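Local structure of DNA-binding protein (Sulfolobus solfataricus, 3IRB) at residues Ile77-Glu81 / Arg109-Ile113; Met20-Arg24 / Gln137-Arg141; Gly11-Trp16 / Thr88-Asp94; Gln101-Ala106 / Leu118-Gly123; Lys44-Ser48 / Val58-Ser62. The protein is of unknown function but binds zinc through a zinc ribbon joined to an OB-fold domain and may bind acyl-CoA. Where two conformers were deposited one is given. Numbering follows the deposited sequence.

Contact 1: residues Ile77-Glu81 / Arg109-Ile113. With SO4 (sulfate ion), chain F.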
# COMPACT_ATOMS: atom_id res chain seq x y z
N ILE A 77 -12.32 -0.84 -2.33
CA ILE A 77 -11.58 -1.79 -3.12
C ILE A 77 -11.74 -3.19 -2.50
O ILE A 77 -11.80 -3.32 -1.29
CB ILE A 77 -10.14 -1.28 -3.24
CG1 ILE A 77 -10.17 -0.09 -4.23
CG2 ILE A 77 -9.15 -2.33 -3.76
CD1 ILE A 77 -9.00 0.70 -4.18
N ASN A 78 -11.87 -4.21 -3.32
CA ASN A 78 -11.93 -5.59 -2.83
C ASN A 78 -10.59 -6.02 -2.27
O ASN A 78 -9.65 -6.38 -3.01
CB ASN A 78 -12.36 -6.55 -3.94
CG ASN A 78 -12.65 -7.96 -3.42
OD1 ASN A 78 -12.20 -8.35 -2.35
ND2 ASN A 78 -13.40 -8.73 -4.21
N LYS A 79 -10.52 -6.06 -0.94
CA LYS A 79 -9.25 -6.36 -0.28
C LYS A 79 -8.81 -7.80 -0.55
O LYS A 79 -7.60 -8.08 -0.62
CB LYS A 79 -9.28 -6.01 1.22
CG LYS A 79 -10.61 -6.03 1.92
CD LYS A 79 -10.45 -5.70 3.39
CE LYS A 79 -11.71 -5.97 4.15
NZ LYS A 79 -11.43 -6.14 5.59
N ASP A 80 -9.76 -8.70 -0.78
CA ASP A 80 -9.45 -10.06 -1.08
C ASP A 80 -8.72 -10.27 -2.41
O ASP A 80 -8.32 -11.39 -2.70
CB ASP A 80 -10.73 -10.92 -1.08
CG ASP A 80 -11.46 -10.93 0.26
OD1 ASP A 80 -10.86 -10.59 1.31
OD2 ASP A 80 -12.66 -11.29 0.25
N GLU A 81 -8.57 -9.24 -3.23
CA GLU A 81 -7.90 -9.40 -4.52
C GLU A 81 -6.48 -8.84 -4.55
O GLU A 81 -5.88 -8.76 -5.64
CB GLU A 81 -8.74 -8.75 -5.63
CG GLU A 81 -10.08 -9.42 -5.82
CD GLU A 81 -10.88 -8.83 -6.97
OE1 GLU A 81 -10.56 -7.72 -7.43
OE2 GLU A 81 -11.86 -9.49 -7.39
N ARG A 109 -0.73 -4.67 -5.18
CA ARG A 109 -1.69 -4.06 -6.11
C ARG A 109 -3.00 -4.82 -6.13
O ARG A 109 -3.14 -5.88 -5.54
CB ARG A 109 -1.13 -4.02 -7.52
CG ARG A 109 0.11 -3.09 -7.65
CD ARG A 109 0.47 -2.85 -9.09
NE ARG A 109 -0.49 -1.94 -9.70
CZ ARG A 109 -0.56 -1.65 -10.99
NH1 ARG A 109 0.28 -2.21 -11.86
NH2 ARG A 109 -1.49 -0.80 -11.41
N PHE A 110 -3.96 -4.26 -6.85
CA PHE A 110 -5.27 -4.86 -7.01
C PHE A 110 -5.59 -4.80 -8.50
O PHE A 110 -5.32 -3.79 -9.14
CB PHE A 110 -6.32 -4.05 -6.23
CG PHE A 110 -6.00 -3.90 -4.78
CD1 PHE A 110 -5.20 -2.88 -4.36
CD2 PHE A 110 -6.49 -4.80 -3.85
CE1 PHE A 110 -4.86 -2.75 -3.02
CE2 PHE A 110 -6.17 -4.67 -2.51
CZ PHE A 110 -5.34 -3.65 -2.10
N PRO A 111 -6.18 -5.87 -9.05
CA PRO A 111 -6.48 -5.92 -10.49
C PRO A 111 -7.31 -4.70 -10.95
O PRO A 111 -8.29 -4.34 -10.30
CB PRO A 111 -7.31 -7.19 -10.66
CG PRO A 111 -7.29 -7.89 -9.36
CD PRO A 111 -6.66 -7.06 -8.32
N ASN A 112 -6.85 -4.05 -12.01
CA ASN A 112 -7.57 -2.97 -12.71
C ASN A 112 -7.64 -1.68 -11.91
O ASN A 112 -8.43 -0.78 -12.23
CB ASN A 112 -8.97 -3.43 -13.13
CG ASN A 112 -8.93 -4.71 -13.94
OD1 ASN A 112 -8.04 -4.89 -14.78
ND2 ASN A 112 -9.86 -5.61 -13.68
N ILE A 113 -6.78 -1.58 -10.88
CA ILE A 113 -6.70 -0.39 -10.06
C ILE A 113 -5.32 0.22 -10.20
O ILE A 113 -4.31 -0.49 -10.12
CB ILE A 113 -7.03 -0.72 -8.60
CG1 ILE A 113 -8.53 -1.01 -8.50
CG2 ILE A 113 -6.65 0.44 -7.66
CD1 ILE A 113 -8.89 -2.00 -7.43
S SO4 F . 3.75 -1.44 -11.76
O1 SO4 F . 3.00 -2.69 -11.76
O2 SO4 F . 4.90 -1.54 -10.86
O3 SO4 F . 2.86 -0.36 -11.29
O4 SO4 F . 4.21 -1.21 -13.14
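Residues Ile77-Glu81 leave strand 69-76 and pass through a single 3-10 turn, closed by Glu81 N to Asn78 O at 3.1 Å. Residues Arg109-Ile113 form a type II beta turn from Phe110 to Ile113, with Ile113 N bonded to Phe110 O at 3.2 Å. The two backbones come nearest at Glu81 and Phe110, whose CA atoms are 5.8 Å apart. The second turn links strands 98-109 and 114-123 of the OB-fold domain. The first leads from strand 69-76, which pairs with ribbon strand 46-49, into strand 83-92. Apolar packing holds the contact. Ile77 CG2 sits over the face of the Phe110 ring, 3.8 Å from its centroid, in a CH-pi contact. Ile77 CG2 is also 3.7 Å from Ile113 CD1. Ile77 touches Ile45 and Val58 of the ribbon, and Ile113 touches Val58, so the two domains meet here. Pro111 CD packs 3.8 Å from Glu81 CB. Arg109 turns away: NH2 bonds Ile113 O at 3.1 Å, and NH1 makes a weak 2.8 Å bond to sulfate O1.

Contact 2: residues Met20-Arg24 / Gln137-Arg141. With SO4 (sulfate ion), chain E.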
# COMPACT_ATOMS: atom_id res chain seq x y z
N MSE A 20 8.32 4.93 3.99
CA MSE A 20 6.89 4.65 4.12
C MSE A 20 6.19 5.72 4.96
O MSE A 20 5.06 6.10 4.67
CB MSE A 20 6.66 3.25 4.70
CG MSE A 20 7.24 2.15 3.78
SE MSE A 20 7.78 0.48 4.69
CE MSE A 20 6.27 -0.34 3.85
N GLU A 21 6.87 6.20 5.99
CA GLU A 21 6.31 7.30 6.79
C GLU A 21 6.22 8.61 5.99
O GLU A 21 5.24 9.34 6.11
CB GLU A 21 7.10 7.52 8.07
CG GLU A 21 6.73 6.55 9.18
CD GLU A 21 5.25 6.61 9.57
OE1 GLU A 21 4.81 7.65 10.10
OE2 GLU A 21 4.55 5.62 9.33
N ALA A 22 7.25 8.95 5.22
CA ALA A 22 7.21 10.15 4.39
C ALA A 22 5.98 10.11 3.49
O ALA A 22 5.24 11.10 3.33
CB ALA A 22 8.50 10.27 3.55
N GLU A 23 5.72 8.94 2.91
CA GLU A 23 4.60 8.77 2.02
C GLU A 23 3.24 8.89 2.68
O GLU A 23 2.30 9.42 2.07
CB GLU A 23 4.74 7.46 1.24
CG GLU A 23 5.95 7.60 0.26
CD GLU A 23 6.25 6.37 -0.56
OE1 GLU A 23 5.48 5.37 -0.51
OE2 GLU A 23 7.27 6.44 -1.27
N ARG A 24 3.12 8.40 3.91
CA ARG A 24 1.88 8.57 4.64
C ARG A 24 1.42 10.03 4.61
O ARG A 24 0.27 10.32 4.31
CB ARG A 24 2.08 8.12 6.09
CG ARG A 24 1.04 8.59 7.01
CD ARG A 24 1.36 8.19 8.40
NE ARG A 24 0.38 8.72 9.33
CZ ARG A 24 0.47 8.62 10.65
NH1 ARG A 24 1.52 8.00 11.20
NH2 ARG A 24 -0.48 9.14 11.42
N GLN A 137 -2.98 -0.53 10.00
CA GLN A 137 -2.18 0.62 10.44
C GLN A 137 -1.10 0.83 9.40
O GLN A 137 -0.60 -0.13 8.82
CB GLN A 137 -1.58 0.36 11.80
CG GLN A 137 -0.76 1.50 12.37
CD GLN A 137 -0.17 1.16 13.75
OE1 GLN A 137 -0.69 0.32 14.49
NE2 GLN A 137 0.94 1.82 14.09
N TRP A 138 -0.73 2.08 9.13
CA TRP A 138 0.28 2.37 8.13
C TRP A 138 1.68 2.27 8.72
O TRP A 138 1.90 2.73 9.84
CB TRP A 138 0.05 3.78 7.59
CG TRP A 138 0.90 4.12 6.47
CD1 TRP A 138 2.17 4.59 6.52
CD2 TRP A 138 0.57 4.00 5.11
NE1 TRP A 138 2.64 4.78 5.27
CE2 TRP A 138 1.68 4.41 4.37
CE3 TRP A 138 -0.56 3.54 4.42
CZ2 TRP A 138 1.70 4.41 2.98
CZ3 TRP A 138 -0.55 3.55 3.07
CH2 TRP A 138 0.58 3.96 2.35
N PRO A 139 2.64 1.68 7.99
CA PRO A 139 2.54 0.98 6.73
C PRO A 139 1.88 -0.35 6.94
O PRO A 139 2.09 -1.00 7.96
CB PRO A 139 4.01 0.74 6.32
CG PRO A 139 4.81 1.38 7.26
CD PRO A 139 4.04 1.76 8.45
N LEU A 140 1.05 -0.75 5.99
CA LEU A 140 0.32 -2.00 6.09
C LEU A 140 1.24 -3.23 6.15
O LEU A 140 2.36 -3.23 5.62
CB LEU A 140 -0.68 -2.15 4.96
CG LEU A 140 -2.02 -1.39 5.14
CD1 LEU A 140 -1.79 0.08 5.09
CD2 LEU A 140 -3.09 -1.78 4.10
N ARG A 141 0.73 -4.27 6.80
CA ARG A 141 1.37 -5.57 6.86
C ARG A 141 0.46 -6.59 6.20
O ARG A 141 -0.74 -6.70 6.53
CB ARG A 141 1.60 -6.05 8.30
CG ARG A 141 2.55 -5.22 9.15
CD ARG A 141 2.95 -6.02 10.43
NE ARG A 141 1.83 -6.17 11.37
CZ ARG A 141 1.19 -7.31 11.64
NH1 ARG A 141 1.52 -8.44 11.06
NH2 ARG A 141 0.18 -7.30 12.49
S SO4 E . -0.26 -4.10 14.11
O1 SO4 E . -0.72 -5.46 14.21
O2 SO4 E . 0.16 -3.59 15.41
O3 SO4 E . -1.35 -3.25 13.64
O4 SO4 E . 0.87 -3.99 13.16
O HOH W 1 2.33 5.44 10.32
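One direct hydrogen bond joins the segments. Trp138 NE1 donates to Met20 O at 2.8 Å and 168°, so the indole edge meets the helix backbone. Met20 O also accepts Arg24 N at 3.1 Å, the normal helical bond, and therefore serves two donors. A water adds a bridge: it donates to Glu21 OE2 (2.4 Å) and Trp138 O (2.8 Å), and weakly accepts from Arg24 NH1 (2.8 Å). Arg24 NH1 and Glu21 OE1 form a long salt bridge of 3.5 Å, one turn apart on helix 12-28. This N-terminal helix packs against the OB-fold domain, here on the loop joining its closing strands, 132-135 and 141-144. Apolar contacts complete the interface. Arg24 CB lies over the five-membered ring of Trp138, 3.8 Å from its centroid, as a CH-pi contact. The CE methyl of Met20, a selenomethionine here, is 3.5 Å from Pro139 CB. Pro139 follows a cis peptide bond. Met20 and Pro139 both also touch Tyr120 of strand 114-123, and Phe36 of helix 30-41 packs on Trp138.

Contact 3: residues Gly11-Trp16 / Thr88-Asp94. With SO4 (sulfate ion), chain D.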
# COMPACT_ATOMS: atom_id res chain seq x y z
N GLY A 11 20.03 1.35 9.39
CA GLY A 11 19.98 0.21 8.48
C GLY A 11 18.78 0.24 7.57
O GLY A 11 17.99 1.18 7.57
N SER A 12 18.61 -0.83 6.81
CA SER A 12 17.61 -0.88 5.78
C SER A 12 16.17 -0.93 6.32
O SER A 12 15.28 -0.42 5.65
CB SER A 12 17.88 -2.04 4.82
OG SER A 12 17.76 -3.27 5.48
N LEU A 13 15.94 -1.53 7.50
CA LEU A 13 14.58 -1.60 8.03
C LEU A 13 14.13 -0.18 8.43
O LEU A 13 13.04 0.25 8.08
CB LEU A 13 14.42 -2.60 9.17
CG LEU A 13 14.46 -4.09 8.77
CD1 LEU A 13 14.74 -4.94 10.01
CD2 LEU A 13 13.16 -4.53 8.07
N LEU A 14 15.02 0.58 9.04
CA LEU A 14 14.64 1.93 9.45
C LEU A 14 14.51 2.81 8.21
O LEU A 14 13.60 3.62 8.14
CB LEU A 14 15.60 2.55 10.44
CG LEU A 14 15.16 3.94 10.94
CD1 LEU A 14 13.81 3.90 11.58
CD2 LEU A 14 16.19 4.51 11.94
N ARG A 15 15.40 2.62 7.23
CA ARG A 15 15.31 3.39 6.00
C ARG A 15 13.95 3.19 5.34
O ARG A 15 13.33 4.15 4.86
CB ARG A 15 16.42 3.01 5.02
CG ARG A 15 16.48 3.86 3.70
CD ARG A 15 15.96 3.12 2.42
NE ARG A 15 15.84 4.03 1.26
CZ ARG A 15 14.94 3.90 0.27
NH1 ARG A 15 14.07 2.90 0.28
NH2 ARG A 15 14.89 4.79 -0.73
N TRP A 16 13.53 1.93 5.25
CA TRP A 16 12.25 1.63 4.60
C TRP A 16 11.10 2.20 5.45
O TRP A 16 10.11 2.70 4.91
CB TRP A 16 12.07 0.12 4.29
CG TRP A 16 12.77 -0.29 3.00
CD1 TRP A 16 13.89 -1.05 2.88
CD2 TRP A 16 12.39 0.09 1.68
NE1 TRP A 16 14.25 -1.15 1.56
CE2 TRP A 16 13.34 -0.47 0.80
CE3 TRP A 16 11.35 0.87 1.14
CZ2 TRP A 16 13.26 -0.31 -0.58
CZ3 TRP A 16 11.28 1.03 -0.24
CH2 TRP A 16 12.22 0.44 -1.08
N THR A 88 11.39 -6.57 -2.64
CA THR A 88 12.70 -6.92 -2.23
C THR A 88 12.60 -7.58 -0.86
O THR A 88 11.53 -7.64 -0.25
CB THR A 88 13.68 -5.72 -2.23
OG1 THR A 88 15.00 -6.22 -2.05
CG2 THR A 88 13.38 -4.72 -1.14
N ILE A 89 13.71 -8.15 -0.42
CA ILE A 89 13.77 -9.00 0.75
C ILE A 89 14.95 -8.50 1.58
O ILE A 89 15.97 -8.08 1.04
CB ILE A 89 13.95 -10.49 0.37
CG1 ILE A 89 13.90 -11.39 1.60
CG2 ILE A 89 15.25 -10.74 -0.39
CD1 ILE A 89 13.92 -12.94 1.25
N ILE A 90 14.75 -8.49 2.88
CA ILE A 90 15.75 -8.11 3.85
C ILE A 90 15.98 -9.30 4.75
O ILE A 90 15.04 -9.77 5.41
CB ILE A 90 15.25 -6.93 4.68
CG1 ILE A 90 15.04 -5.72 3.77
CG2 ILE A 90 16.24 -6.59 5.81
CD1 ILE A 90 14.31 -4.54 4.47
N TYR A 91 17.20 -9.82 4.75
CA TYR A 91 17.51 -11.07 5.43
C TYR A 91 17.93 -10.86 6.88
O TYR A 91 17.81 -11.78 7.68
CB TYR A 91 18.64 -11.83 4.68
CG TYR A 91 18.23 -12.40 3.34
CD1 TYR A 91 17.57 -13.61 3.25
CD2 TYR A 91 18.51 -11.73 2.14
CE1 TYR A 91 17.18 -14.14 1.99
CE2 TYR A 91 18.14 -12.27 0.89
CZ TYR A 91 17.47 -13.47 0.83
OH TYR A 91 17.08 -14.00 -0.42
N ASN A 92 18.42 -9.65 7.21
CA ASN A 92 18.99 -9.41 8.54
C ASN A 92 18.40 -8.15 9.14
O ASN A 92 17.96 -7.27 8.41
CB ASN A 92 20.50 -9.23 8.42
CG ASN A 92 21.21 -10.45 7.81
OD1 ASN A 92 21.34 -11.47 8.46
ND2 ASN A 92 21.70 -10.32 6.60
N ASP A 93 18.38 -8.05 10.47
CA ASP A 93 17.92 -6.81 11.09
C ASP A 93 19.02 -5.76 10.98
O ASP A 93 20.10 -6.01 10.42
CB ASP A 93 17.37 -7.03 12.52
CG ASP A 93 18.43 -7.35 13.55
OD1 ASP A 93 19.64 -7.20 13.27
OD2 ASP A 93 18.05 -7.78 14.66
N ASP A 94 18.76 -4.56 11.50
CA ASP A 94 19.69 -3.47 11.29
C ASP A 94 20.99 -3.60 12.12
O ASP A 94 21.94 -2.84 11.91
CB ASP A 94 19.00 -2.14 11.56
CG ASP A 94 18.01 -1.78 10.47
OD1 ASP A 94 17.86 -2.59 9.51
OD2 ASP A 94 17.36 -0.70 10.57
S SO4 D . 20.15 -7.85 3.91
O1 SO4 D . 19.14 -8.61 3.16
O2 SO4 D . 21.43 -8.55 3.89
O3 SO4 D . 19.66 -7.77 5.29
O4 SO4 D . 20.34 -6.58 3.25
O HOH W 2 18.60 1.27 12.01
O HOH W 3 18.22 -4.54 7.95
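Asp94, just past strand 83-92 of the OB-fold domain, accepts hydrogen bonds from the first turn of helix 12-28. Its m rotamer, with chi2 near 0°, presents both carboxylate oxygens to that turn. Leu13 N donates to OD1 of Asp94 at 3.0 Å, and Leu14 N to OD2 of Asp94 at 3.1 Å. Gly11 holds the N-cap position. Its CA is 3.4 Å from Asp94 CG, and a CB there would clash with the carboxylate. The axes of residues 12-16 and 88-92 approach to 10.5 Å and run at 141°, and side chains fill the space between. The CA-to-CB bond of Ile90 points toward the helix, and its m,t rotamer sets CD1 beside Leu13 and Trp16. Leu13 has the same m,t conformation and brings its CD2 to 3.8 Å from Ile90 CD1. Trp16 CD1 is 3.9 Å from Ile90 CD1. The p rotamer of Ser12 puts OG within reach of a water: that water accepts from Ser12 OG at 2.8 Å and donates to Asn92 O at 2.8 Å and to Asp94 OD1 at 2.5 Å.

Contact 4: residues Gln101-Ala106 / Leu118-Gly123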
# COMPACT_ATOMS: atom_id res chain seq x y z
N GLN A 101 12.23 -14.99 10.13
CA GLN A 101 11.38 -14.75 8.98
C GLN A 101 11.89 -13.49 8.34
O GLN A 101 11.85 -12.43 8.96
CB GLN A 101 9.93 -14.54 9.41
CG GLN A 101 9.25 -15.83 9.84
CD GLN A 101 8.26 -15.61 10.96
OE1 GLN A 101 7.47 -14.65 10.94
NE2 GLN A 101 8.30 -16.49 11.95
N PRO A 102 12.42 -13.59 7.12
CA PRO A 102 12.80 -12.39 6.39
C PRO A 102 11.64 -11.43 6.25
O PRO A 102 10.46 -11.84 6.20
CB PRO A 102 13.18 -12.91 5.00
CG PRO A 102 13.53 -14.32 5.20
CD PRO A 102 12.71 -14.82 6.36
N VAL A 103 11.99 -10.14 6.17
CA VAL A 103 11.02 -9.09 5.95
C VAL A 103 11.04 -8.73 4.48
O VAL A 103 12.11 -8.57 3.87
CB VAL A 103 11.36 -7.85 6.79
CG1 VAL A 103 10.49 -6.66 6.38
CG2 VAL A 103 11.21 -8.17 8.28
N TYR A 104 9.87 -8.64 3.90
CA TYR A 104 9.78 -8.26 2.50
C TYR A 104 9.21 -6.85 2.42
O TYR A 104 8.28 -6.53 3.14
CB TYR A 104 8.88 -9.22 1.76
CG TYR A 104 9.35 -10.64 1.71
CD1 TYR A 104 9.16 -11.50 2.79
CD2 TYR A 104 9.96 -11.16 0.58
CE1 TYR A 104 9.57 -12.81 2.76
CE2 TYR A 104 10.37 -12.49 0.54
CZ TYR A 104 10.18 -13.29 1.64
OH TYR A 104 10.57 -14.61 1.63
N ILE A 105 9.74 -6.02 1.52
CA ILE A 105 9.13 -4.75 1.22
C ILE A 105 8.46 -5.00 -0.14
O ILE A 105 9.16 -5.35 -1.10
CB ILE A 105 10.17 -3.61 1.11
CG1 ILE A 105 11.10 -3.56 2.34
CG2 ILE A 105 9.47 -2.27 0.89
CD1 ILE A 105 10.40 -3.37 3.73
N ALA A 106 7.14 -4.90 -0.19
CA ALA A 106 6.38 -5.27 -1.40
C ALA A 106 5.54 -4.13 -1.91
O ALA A 106 5.02 -3.34 -1.12
CB ALA A 106 5.49 -6.50 -1.12
N LEU A 118 2.67 0.32 -0.77
CA LEU A 118 3.98 -0.14 -0.30
C LEU A 118 3.81 -0.70 1.10
O LEU A 118 3.44 0.04 2.01
CB LEU A 118 4.98 1.02 -0.33
CG LEU A 118 6.46 0.73 -0.18
CD1 LEU A 118 6.96 -0.23 -1.28
CD2 LEU A 118 7.22 2.06 -0.21
N CYS A 119 4.06 -1.99 1.25
CA CYS A 119 3.73 -2.74 2.44
C CYS A 119 4.88 -3.59 2.89
O CYS A 119 5.78 -3.93 2.12
CB CYS A 119 2.56 -3.71 2.14
SG CYS A 119 1.02 -2.98 1.61
N TYR A 120 4.83 -3.96 4.17
CA TYR A 120 5.59 -5.09 4.68
C TYR A 120 4.85 -6.38 4.37
O TYR A 120 3.63 -6.47 4.54
CB TYR A 120 5.68 -5.00 6.19
CG TYR A 120 6.48 -3.84 6.69
CD1 TYR A 120 7.85 -3.74 6.41
CD2 TYR A 120 5.89 -2.87 7.48
CE1 TYR A 120 8.59 -2.68 6.92
CE2 TYR A 120 6.61 -1.83 7.99
CZ TYR A 120 7.96 -1.73 7.71
OH TYR A 120 8.63 -0.68 8.26
N ALA A 121 5.60 -7.39 3.93
CA ALA A 121 5.03 -8.71 3.62
C ALA A 121 5.85 -9.77 4.33
O ALA A 121 7.06 -9.61 4.48
CB ALA A 121 5.01 -8.95 2.08
N GLU A 122 5.19 -10.83 4.78
CA GLU A 122 5.88 -11.97 5.36
C GLU A 122 5.18 -13.24 4.88
O GLU A 122 4.04 -13.21 4.43
CB GLU A 122 5.99 -11.88 6.89
CG GLU A 122 6.95 -10.73 7.33
CD GLU A 122 7.46 -10.80 8.77
OE1 GLU A 122 7.43 -11.90 9.38
OE2 GLU A 122 7.88 -9.73 9.27
N GLY A 123 5.93 -14.34 4.90
CA GLY A 123 5.48 -15.63 4.46
C GLY A 123 6.21 -16.14 3.22
O GLY A 123 7.37 -15.79 2.95
O HOH W 4 8.91 -14.11 5.93
O HOH W 5 9.89 -16.31 3.68
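Leu118 begins the pairing. Its CA lies 3.5 Å from Ala106 O in a CA-H...O contact, and its CD1 packs 3.9 Å from Ile105 CG2. Cys119 faces Ala106 in a hydrogen-bonded pair: Cys119 N to Ala106 O and Ala106 N to Cys119 O are both 2.9 Å. Tyr120 pairs with Ile105 at a non-hydrogen-bonded site. Its ring carbon CD1 touches Ile105 CD1 at 3.7 Å and Val103 CG1 at 3.9 Å, on the side covered by Leu13, Trp16 and Met20 of helix 12-28. Ala121 returns to the other face. Its O accepts Tyr104 N at 3.0 Å and its N donates to Tyr104 O at 2.9 Å, while its CB meets Tyr104 CB at 3.9 Å. Glu122 reaches Val103, with OE2 3.8 Å from CG2. At Gly123 direct pairing gives way to water, which accepts from Gly123 N at 3.2 Å and donates to Pro102 O at 2.8 Å. This antiparallel hairpin of the OB-fold domain thus rests on backbone bonds, with apolar side chains contributing on both faces.

Contact 5: residues Lys44-Ser48 / Val58-Ser62. With SO4 (sulfate ion), chain G.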
# COMPACT_ATOMS: atom_id res chain seq x y z
N LYS A 44 -10.82 -1.05 5.81
CA LYS A 44 -11.15 -0.97 4.39
C LYS A 44 -10.05 -0.30 3.64
O LYS A 44 -9.31 0.53 4.20
CB LYS A 44 -12.43 -0.18 4.19
CG LYS A 44 -13.64 -0.81 4.90
CD LYS A 44 -14.88 0.06 4.72
CE LYS A 44 -16.11 -0.59 5.37
NZ LYS A 44 -17.28 0.33 5.33
N ILE A 45 -9.95 -0.64 2.36
CA ILE A 45 -9.05 0.01 1.42
C ILE A 45 -9.94 0.86 0.52
O ILE A 45 -10.76 0.31 -0.26
CB ILE A 45 -8.29 -1.02 0.56
CG1 ILE A 45 -7.46 -1.96 1.46
CG2 ILE A 45 -7.46 -0.31 -0.47
CD1 ILE A 45 -6.47 -1.24 2.34
N ILE A 46 -9.77 2.17 0.60
CA ILE A 46 -10.62 3.14 -0.11
C ILE A 46 -9.85 3.80 -1.24
O ILE A 46 -8.77 4.38 -1.05
CB ILE A 46 -11.16 4.24 0.80
CG1 ILE A 46 -11.96 3.66 1.96
CG2 ILE A 46 -12.00 5.23 -0.03
CD1 ILE A 46 -13.20 2.92 1.54
N GLY A 47 -10.40 3.69 -2.44
CA GLY A 47 -9.81 4.33 -3.59
C GLY A 47 -10.75 5.41 -4.07
O GLY A 47 -11.82 5.62 -3.48
N SER A 48 -10.32 6.13 -5.10
CA SER A 48 -11.20 7.10 -5.73
C SER A 48 -11.30 6.79 -7.22
O SER A 48 -10.37 6.20 -7.81
CB SER A 48 -10.70 8.50 -5.48
OG SER A 48 -9.48 8.70 -6.10
N VAL A 58 -5.55 3.96 -5.94
CA VAL A 58 -5.30 3.64 -4.54
C VAL A 58 -3.86 4.08 -4.22
O VAL A 58 -2.97 3.88 -5.03
CB VAL A 58 -5.52 2.13 -4.26
CG1 VAL A 58 -4.44 1.25 -4.93
CG2 VAL A 58 -5.64 1.88 -2.75
N PRO A 59 -3.65 4.77 -3.08
CA PRO A 59 -4.66 5.34 -2.17
C PRO A 59 -5.53 6.36 -2.90
O PRO A 59 -5.15 6.84 -3.98
CB PRO A 59 -3.83 6.03 -1.07
CG PRO A 59 -2.48 5.30 -1.13
CD PRO A 59 -2.28 4.96 -2.58
N ALA A 60 -6.71 6.60 -2.37
CA ALA A 60 -7.64 7.56 -2.97
C ALA A 60 -6.95 8.89 -3.27
O ALA A 60 -6.12 9.38 -2.49
CB ALA A 60 -8.80 7.78 -2.05
N ARG A 61 -7.31 9.51 -4.38
CA ARG A 61 -6.78 10.81 -4.68
C ARG A 61 -7.85 11.75 -5.18
O ARG A 61 -8.89 11.32 -5.65
CB ARG A 61 -5.58 10.70 -5.62
CG ARG A 61 -5.87 10.21 -6.98
CD ARG A 61 -4.59 10.29 -7.84
NE ARG A 61 -3.64 9.21 -7.62
CZ ARG A 61 -2.63 8.93 -8.45
NH1 ARG A 61 -2.44 9.64 -9.57
NH2 ARG A 61 -1.81 7.93 -8.19
N SER A 62 -7.59 13.04 -5.04
CA SER A 62 -8.62 14.04 -5.25
C SER A 62 -8.55 14.67 -6.65
O SER A 62 -9.39 15.46 -7.02
CB SER A 62 -8.51 15.08 -4.15
OG SER A 62 -7.25 15.69 -4.21
S SO4 G . 0.58 8.82 -11.51
O1 SO4 G . 0.44 8.07 -12.75
O2 SO4 G . -0.15 10.09 -11.65
O3 SO4 G . 1.98 9.04 -11.21
O4 SO4 G . 0.04 8.02 -10.42
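This contact belongs to the zinc ribbon, next to the site where Cys50, Cys53, Cys64 and Cys67 bind zinc. Residues Lys44-Ser48 lead into the first ribbon strand, 46-49. Residues Val58-Ser62 leave its antiparallel partner, strand 56-58, and head for Cys64. The chains come closest at Gly47 and Ala60, with CA atoms 3.9 Å apart. Ala60 CB rests 3.7 Å from Gly47 C. A weak backbone bond runs from Ala60 N to Ile46 O at 3.3 Å. The stronger link is made by a side chain: Ser48 OG, in the p rotamer, donates to Arg61 O at 2.7 Å. It ties the segment leading to Cys64 to the strand leading to Cys50. At the other end Ile45 CG2 packs 3.6 Å from Val58 CG2. Both residues also touch Ile77. A cis peptide precedes Pro59, which turns away from Lys44-Ser48 and packs on Phe36 of helix 30-41; Ala60 touches Ala32 of that helix. The Arg61 guanidinium binds a sulfate, probably from the crystallisation liquor, through NH2 to O4 at 2.9 Å and NH1 to O2 and O4, both at 3.1 Å. The Arg61 side chain lies about 9 Å from the zinc. Two CxxC pairs at the turns between short antiparallel strands, together holding one zinc, are typical of rubredoxin-like zinc ribbons.

How the contacts relate
Contact 5 lies in the zinc ribbon, while contacts 3 and 4 lie toward the other end of the molecule, their centres 28 and 22 Å from that of contact 5. Contact 1 stands at the junction, its centre 11 Å from that of contact 5, and touches it through Ile77 with Ile45 and Val58. Contacts 2 and 3 share helix 12-28. Contacts 3 and 4 meet through neighbouring strands 83-92 and 98-109, with centres 10 Å apart. Contact 2 touches both contact 4 and contact 5. Along the chain, contacts 1, 4 and 5 fall between the two segments of contact 2, which brings an N-terminal helix to a late loop. The ribbon and OB-fold parts thus touch where contacts 1 and 5 meet and through Leu140 of contact 2, on Ile45.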